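Local coordinates for oxidoreductase, NAD-binding/iron-sulfur cluster-binding protein (Nitratireductor pacificus pht-3B, PDB 6ZXU) that probably catalyses the reductive removal of halogen from organohalides, using a bound cobalamin and two [4Fe-4S] clusters, at residues V145-F150 with R230-G235; A418-A423 with G471-S476. All blocks are in the same frame, centred on the assembly; numbering follows the deposited sequence.

Contact 1 of 2, residues V145-F150 with R230-G235; sequences VFAVQF and RGFRLG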
loop_
_atom_site.group_PDB
_atom_site.type_symbol
_atom_site.label_atom_id
_atom_site.label_comp_id
_atom_site.label_asym_id
_atom_site.label_seq_id
_atom_site.Cartn_x
_atom_site.Cartn_y
_atom_site.Cartn_z
ATOM N N VAL A 145 -5.149 -15.462 -16.083
ATOM C CA VAL A 145 -6.500 -15.058 -15.841
ATOM C C VAL A 145 -6.620 -14.833 -14.334
ATOM O O VAL A 145 -6.087 -15.620 -13.547
ATOM C CB VAL A 145 -7.512 -16.128 -16.268
ATOM C CG1 VAL A 145 -8.916 -15.604 -16.229
ATOM C CG2 VAL A 145 -7.186 -16.622 -17.687
ATOM N N PHE A 146 -7.259 -13.748 -13.949
ATOM C CA PHE A 146 -7.460 -13.445 -12.534
ATOM C C PHE A 146 -8.801 -12.854 -12.287
ATOM O O PHE A 146 -9.393 -12.234 -13.163
ATOM C CB PHE A 146 -6.367 -12.592 -11.982
ATOM C CG PHE A 146 -6.295 -11.252 -12.626
ATOM C CD1 PHE A 146 -7.147 -10.226 -12.167
ATOM C CD2 PHE A 146 -5.381 -10.982 -13.608
ATOM C CE1 PHE A 146 -7.054 -8.972 -12.722
ATOM C CE2 PHE A 146 -5.339 -9.718 -14.222
ATOM C CZ PHE A 146 -6.200 -8.714 -13.792
ATOM N N ALA A 147 -9.327 -13.083 -11.084
ATOM C CA ALA A 147 -10.628 -12.564 -10.652
ATOM C C ALA A 147 -10.345 -11.621 -9.476
ATOM O O ALA A 147 -9.438 -11.830 -8.655
ATOM C CB ALA A 147 -11.579 -13.635 -10.220
ATOM N N VAL A 148 -11.114 -10.582 -9.416
ATOM C CA VAL A 148 -11.173 -9.751 -8.210
ATOM C C VAL A 148 -12.579 -9.856 -7.663
ATOM O O VAL A 148 -13.555 -9.558 -8.357
ATOM C CB VAL A 148 -10.766 -8.269 -8.542
ATOM C CG1 VAL A 148 -11.043 -7.311 -7.356
ATOM C CG2 VAL A 148 -9.336 -8.215 -8.943
ATOM N N GLN A 149 -12.723 -10.138 -6.387
ATOM C CA GLN A 149 -14.052 -10.176 -5.763
ATOM C C GLN A 149 -14.706 -8.809 -5.640
ATOM O O GLN A 149 -14.053 -7.806 -5.447
ATOM C CB GLN A 149 -13.961 -10.842 -4.354
ATOM C CG GLN A 149 -15.347 -11.167 -3.824
ATOM C CD GLN A 149 -15.425 -12.095 -2.617
ATOM O OE1 GLN A 149 -16.473 -12.699 -2.353
ATOM N NE2 GLN A 149 -14.376 -12.153 -1.857
ATOM N N PHE A 150 -16.024 -8.772 -5.783
ATOM C CA PHE A 150 -16.787 -7.583 -5.519
ATOM C C PHE A 150 -16.477 -7.099 -4.141
ATOM O O PHE A 150 -16.266 -7.902 -3.233
ATOM C CB PHE A 150 -18.319 -7.885 -5.556
ATOM C CG PHE A 150 -18.938 -7.809 -6.922
ATOM C CD1 PHE A 150 -18.190 -7.838 -8.036
ATOM C CD2 PHE A 150 -20.321 -7.780 -7.055
ATOM C CE1 PHE A 150 -18.761 -7.808 -9.301
ATOM C CE2 PHE A 150 -20.902 -7.741 -8.308
ATOM C CZ PHE A 150 -20.111 -7.771 -9.448
ATOM N N ARG A 230 -19.429 -13.065 -3.152
ATOM C CA ARG A 230 -20.006 -11.771 -3.481
ATOM C C ARG A 230 -20.147 -11.445 -4.989
ATOM O O ARG A 230 -20.748 -10.447 -5.332
ATOM C CB ARG A 230 -19.216 -10.651 -2.768
ATOM C CG ARG A 230 -19.146 -10.924 -1.328
ATOM C CD ARG A 230 -18.824 -9.662 -0.534
ATOM N NE ARG A 230 -17.411 -9.539 -0.318
ATOM C CZ ARG A 230 -16.778 -9.971 0.792
ATOM N NH1 ARG A 230 -17.427 -10.518 1.796
ATOM N NH2 ARG A 230 -15.469 -9.792 0.886
ATOM N N GLY A 231 -19.609 -12.273 -5.864
ATOM C CA GLY A 231 -19.425 -11.899 -7.223
ATOM C C GLY A 231 -18.028 -11.417 -7.451
ATOM O O GLY A 231 -17.241 -11.273 -6.520
ATOM N N PHE A 232 -17.670 -11.240 -8.719
ATOM C CA PHE A 232 -16.326 -10.952 -9.101
ATOM C C PHE A 232 -16.333 -10.419 -10.570
ATOM O O PHE A 232 -17.332 -10.533 -11.267
ATOM C CB PHE A 232 -15.431 -12.196 -9.003
ATOM C CG PHE A 232 -15.848 -13.298 -9.926
ATOM C CD1 PHE A 232 -16.812 -14.199 -9.539
ATOM C CD2 PHE A 232 -15.340 -13.381 -11.196
ATOM C CE1 PHE A 232 -17.230 -15.206 -10.404
ATOM C CE2 PHE A 232 -15.739 -14.413 -12.064
ATOM C CZ PHE A 232 -16.670 -15.306 -11.669
ATOM N N ARG A 233 -15.192 -9.861 -10.979
ATOM C CA ARG A 233 -14.905 -9.502 -12.332
ATOM C C ARG A 233 -13.558 -10.020 -12.707
ATOM O O ARG A 233 -12.763 -10.372 -11.823
ATOM C CB ARG A 233 -15.009 -7.976 -12.571
ATOM C CG ARG A 233 -16.312 -7.393 -12.119
ATOM C CD ARG A 233 -17.525 -7.767 -12.993
ATOM N NE ARG A 233 -17.427 -7.083 -14.273
ATOM C CZ ARG A 233 -18.360 -7.073 -15.219
ATOM N NH1 ARG A 233 -19.516 -7.673 -15.082
ATOM N NH2 ARG A 233 -18.127 -6.360 -16.303
ATOM N N LEU A 234 -13.303 -10.098 -14.035
ATOM C CA LEU A 234 -12.093 -10.717 -14.600
ATOM C C LEU A 234 -11.146 -9.780 -15.306
ATOM O O LEU A 234 -11.567 -8.805 -15.892
ATOM C CB LEU A 234 -12.472 -11.771 -15.632
ATOM C CG LEU A 234 -13.338 -12.906 -15.109
ATOM C CD1 LEU A 234 -13.967 -13.656 -16.305
ATOM C CD2 LEU A 234 -12.479 -13.843 -14.265
ATOM N N GLY A 235 -9.852 -10.082 -15.200
ATOM C CA GLY A 235 -8.833 -9.493 -16.020
ATOM C C GLY A 235 -8.002 -10.644 -16.596
ATOM O O GLY A 235 -7.934 -11.722 -16.024
#

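Contact 2 of 2, residues A418-A423 with G471-S476; sequences AYHDYA and GYSARS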
loop_
_atom_site.group_PDB
_atom_site.type_symbol
_atom_site.label_atom_id
_atom_site.label_comp_id
_atom_site.label_asym_id
_atom_site.label_seq_id
_atom_site.Cartn_x
_atom_site.Cartn_y
_atom_site.Cartn_z
ATOM N N ALA A 418 -3.539 26.900 2.706
ATOM C CA ALA A 418 -4.312 25.852 3.387
ATOM C C ALA A 418 -5.749 25.818 2.844
ATOM O O ALA A 418 -6.678 26.264 3.516
ATOM C CB ALA A 418 -4.281 26.074 4.905
ATOM N N TYR A 419 -5.955 25.232 1.680
ATOM C CA TYR A 419 -7.185 25.420 0.974
ATOM C C TYR A 419 -8.368 24.571 1.379
ATOM O O TYR A 419 -9.487 24.895 1.010
ATOM C CB TYR A 419 -6.914 25.359 -0.547
ATOM C CG TYR A 419 -6.001 24.215 -0.962
ATOM C CD1 TYR A 419 -6.462 22.926 -0.982
ATOM C CD2 TYR A 419 -4.702 24.462 -1.347
ATOM C CE1 TYR A 419 -5.632 21.857 -1.355
ATOM C CE2 TYR A 419 -3.869 23.455 -1.729
ATOM C CZ TYR A 419 -4.340 22.122 -1.715
ATOM O OH TYR A 419 -3.513 21.102 -2.174
ATOM N N HIS A 420 -8.198 23.459 2.125
ATOM C CA HIS A 420 -9.273 22.618 2.506
ATOM C C HIS A 420 -9.290 22.442 4.035
ATOM O O HIS A 420 -8.282 22.491 4.686
ATOM C CB HIS A 420 -9.171 21.226 1.904
ATOM C CG HIS A 420 -9.388 21.171 0.447
ATOM N ND1 HIS A 420 -8.660 20.358 -0.379
ATOM C CD2 HIS A 420 -10.216 21.877 -0.362
ATOM C CE1 HIS A 420 -9.032 20.560 -1.635
ATOM N NE2 HIS A 420 -9.975 21.480 -1.636
ATOM N N ASP A 421 -10.455 22.132 4.550
ATOM C CA ASP A 421 -10.705 22.001 5.990
ATOM C C ASP A 421 -10.390 20.682 6.622
ATOM O O ASP A 421 -10.114 20.638 7.785
ATOM C CB ASP A 421 -12.188 22.270 6.214
ATOM C CG ASP A 421 -12.581 23.794 6.009
ATOM O OD1 ASP A 421 -11.684 24.655 6.126
ATOM O OD2 ASP A 421 -13.786 24.060 5.678
ATOM N N TYR A 422 -10.522 19.583 5.865
ATOM C CA TYR A 422 -10.397 18.251 6.415
ATOM C C TYR A 422 -9.406 17.406 5.626
ATOM O O TYR A 422 -9.192 17.635 4.455
ATOM C CB TYR A 422 -11.746 17.527 6.423
ATOM C CG TYR A 422 -12.811 18.187 7.229
ATOM C CD1 TYR A 422 -12.820 18.054 8.620
ATOM C CD2 TYR A 422 -13.721 19.080 6.628
ATOM C CE1 TYR A 422 -13.744 18.710 9.395
ATOM C CE2 TYR A 422 -14.645 19.750 7.395
ATOM C CZ TYR A 422 -14.654 19.548 8.752
ATOM O OH TYR A 422 -15.557 20.165 9.528
ATOM N N ALA A 423 -8.818 16.436 6.309
ATOM C CA ALA A 423 -7.906 15.452 5.690
ATOM C C ALA A 423 -8.487 14.087 5.938
ATOM O O ALA A 423 -8.816 13.732 7.084
ATOM C CB ALA A 423 -6.510 15.524 6.298
ATOM N N GLY A 471 -20.155 18.642 -4.980
ATOM C CA GLY A 471 -19.902 20.060 -4.836
ATOM C C GLY A 471 -19.085 20.449 -3.626
ATOM O O GLY A 471 -19.254 21.556 -3.076
ATOM N N TYR A 472 -18.130 19.577 -3.245
ATOM C CA TYR A 472 -17.173 19.904 -2.181
ATOM C C TYR A 472 -15.790 19.745 -2.702
ATOM O O TYR A 472 -15.440 18.672 -3.228
ATOM C CB TYR A 472 -17.432 19.006 -0.966
ATOM C CG TYR A 472 -18.722 19.299 -0.311
ATOM C CD1 TYR A 472 -18.821 20.310 0.651
ATOM C CD2 TYR A 472 -19.868 18.605 -0.640
ATOM C CE1 TYR A 472 -20.031 20.629 1.246
ATOM C CE2 TYR A 472 -21.077 18.916 -0.065
ATOM C CZ TYR A 472 -21.144 19.902 0.912
ATOM O OH TYR A 472 -22.347 20.160 1.503
ATOM N N SER A 473 -14.999 20.792 -2.671
ATOM C CA SER A 473 -13.687 20.777 -3.262
ATOM C C SER A 473 -12.848 19.630 -2.550
ATOM O O SER A 473 -13.006 19.394 -1.378
ATOM C CB SER A 473 -12.987 22.098 -3.052
ATOM O OG SER A 473 -11.810 22.208 -3.776
ATOM N N ALA A 474 -12.024 18.961 -3.317
ATOM C CA ALA A 474 -11.234 17.829 -2.789
ATOM C C ALA A 474 -10.079 17.590 -3.720
ATOM O O ALA A 474 -10.217 17.684 -4.946
ATOM C CB ALA A 474 -12.092 16.614 -2.653
ATOM N N ARG A 475 -8.910 17.338 -3.134
ATOM C CA ARG A 475 -7.699 17.053 -3.866
ATOM C C ARG A 475 -6.948 15.925 -3.181
ATOM O O ARG A 475 -6.790 15.941 -1.953
ATOM C CB ARG A 475 -6.834 18.282 -3.913
ATOM C CG ARG A 475 -5.603 18.031 -4.712
ATOM C CD ARG A 475 -4.879 19.228 -5.139
ATOM N NE ARG A 475 -3.619 18.839 -5.786
ATOM C CZ ARG A 475 -3.394 18.679 -7.101
ATOM N NH1 ARG A 475 -4.361 18.860 -7.998
ATOM N NH2 ARG A 475 -2.198 18.366 -7.522
ATOM N N SER A 476 -6.496 14.919 -3.942
ATOM C CA SER A 476 -5.655 13.864 -3.320
ATOM C C SER A 476 -4.184 14.274 -3.336
ATOM O O SER A 476 -3.756 15.155 -4.057
ATOM C CB SER A 476 -5.852 12.509 -4.010
ATOM O OG SER A 476 -5.315 12.522 -5.264
#

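Contact 1 of 2, residues V145-F150 with R230-G235
Phe146 and Gly235 are partners in an antiparallel hydrogen-bonded pair, and the phenylalanine ring folds over the backbone of its glycine. CG sits between the backbone N and the carbonyl carbon (chi1 63°), the crowded position, and Gly235 CA makes a CH-pi contact over the ring face, 3.9 Å from the centroid of Phe146. Val148 and Arg233, like that pair, are bonded both ways through the backbone. Beyond the strand a second ring lies over a glycine, held by a different bond, Phe150 N to Gly231 O; Gly231 CA is 4.2 Å from the Phe150 centroid, while Arg233 CG meets the ring edge, 3.8 Å from Phe150 CE1. Gln149 has CG anti to the backbone N (chi1 -168°), and its extended chain carries OE1 to the backbone N-H of Arg230 (N to OE1 3.1 Å), the donor in the amide plane on a lone pair. The amide also stacks on the Arg230 guanidinium, the planes 15° apart, while Arg230 NH1 pairs with Glu279. Arg233 forms salt bridges with Asp173 and Glu63, and its NH1 also bonds Pro62 O. Two central strands are thus joined by more than backbone bonds: aromatic rings use bare glycine backbone as a packing surface, and Arg233 is probably balanced by its two acids.

Contact 2 of 2, residues A418-A423 with G471-S476
His420 reaches across to Ser473, and its imidazole is the hub of the contact. CG is anti to the carbonyl carbon (chi1 -70°), and NE2 gives its proton to Ser473 OG at 2.9 Å in a fairly straight bond (162° at the hydrogen), with the oxygen close to the ring plane. The flat group is covered from both sides: the carbonyl O of Ser473 stands 3.6 Å above one face, toward the rim, while CD1 of the preceding Tyr419 lies 3.4 Å above the centre of the opposite face of the His420 ring. At the edge, Arg475 CB approaches His420 CE1 to 3.9 Å. The far nitrogen, ND1, is hydrogen-bonded to Thr520 OG1 on strand 514-521, the strand that lies between 422-429 and 474-477 in the sheet, and so both ring nitrogens are held.

Ser473 OG, anti to the backbone N (chi1 -171°), faces His420 NE2 and also bonds Glu362 O and Thr360 OG1. Arg475 runs past the tyrosine, its CD 3.8 Å from Tyr419 OH, but NH1 bonds Gly359 O and the phenol bonds Glu483, next to the cobalamin-binding Val484, with the Tyr419 side chain about 11 Å from the bound cobalamin. In chemical terms, Ser473 and Thr520, one at each nitrogen, would fix the rotation of the buried imidazole, which ties the loop leading into strand 422-429 to the entry of strand 474-477 across the intervening strand, by side chains rather than by direct strand pairing.

The two contacts come in series along the chain, contact 1 closing before contact 2 opens, and their centres are 33 Å apart with nearest atoms about 21 Å apart. They share no sheet, yet each lies in a four-stranded antiparallel sheet with the same strand order, 1-2-4-3. Contact 1 joins the adjacent strands 142-149 and 232-239 in the middle of the first; contact 2 links the loop before 422-429 to the entry of 474-477, strands that 514-521 separates in the second. The repeated topology is consistent with two related units, as after a duplication. Contact 2 lies in the part of the fold that binds cobalamin, whereas contact 1 is structural packing away from the annotated sites.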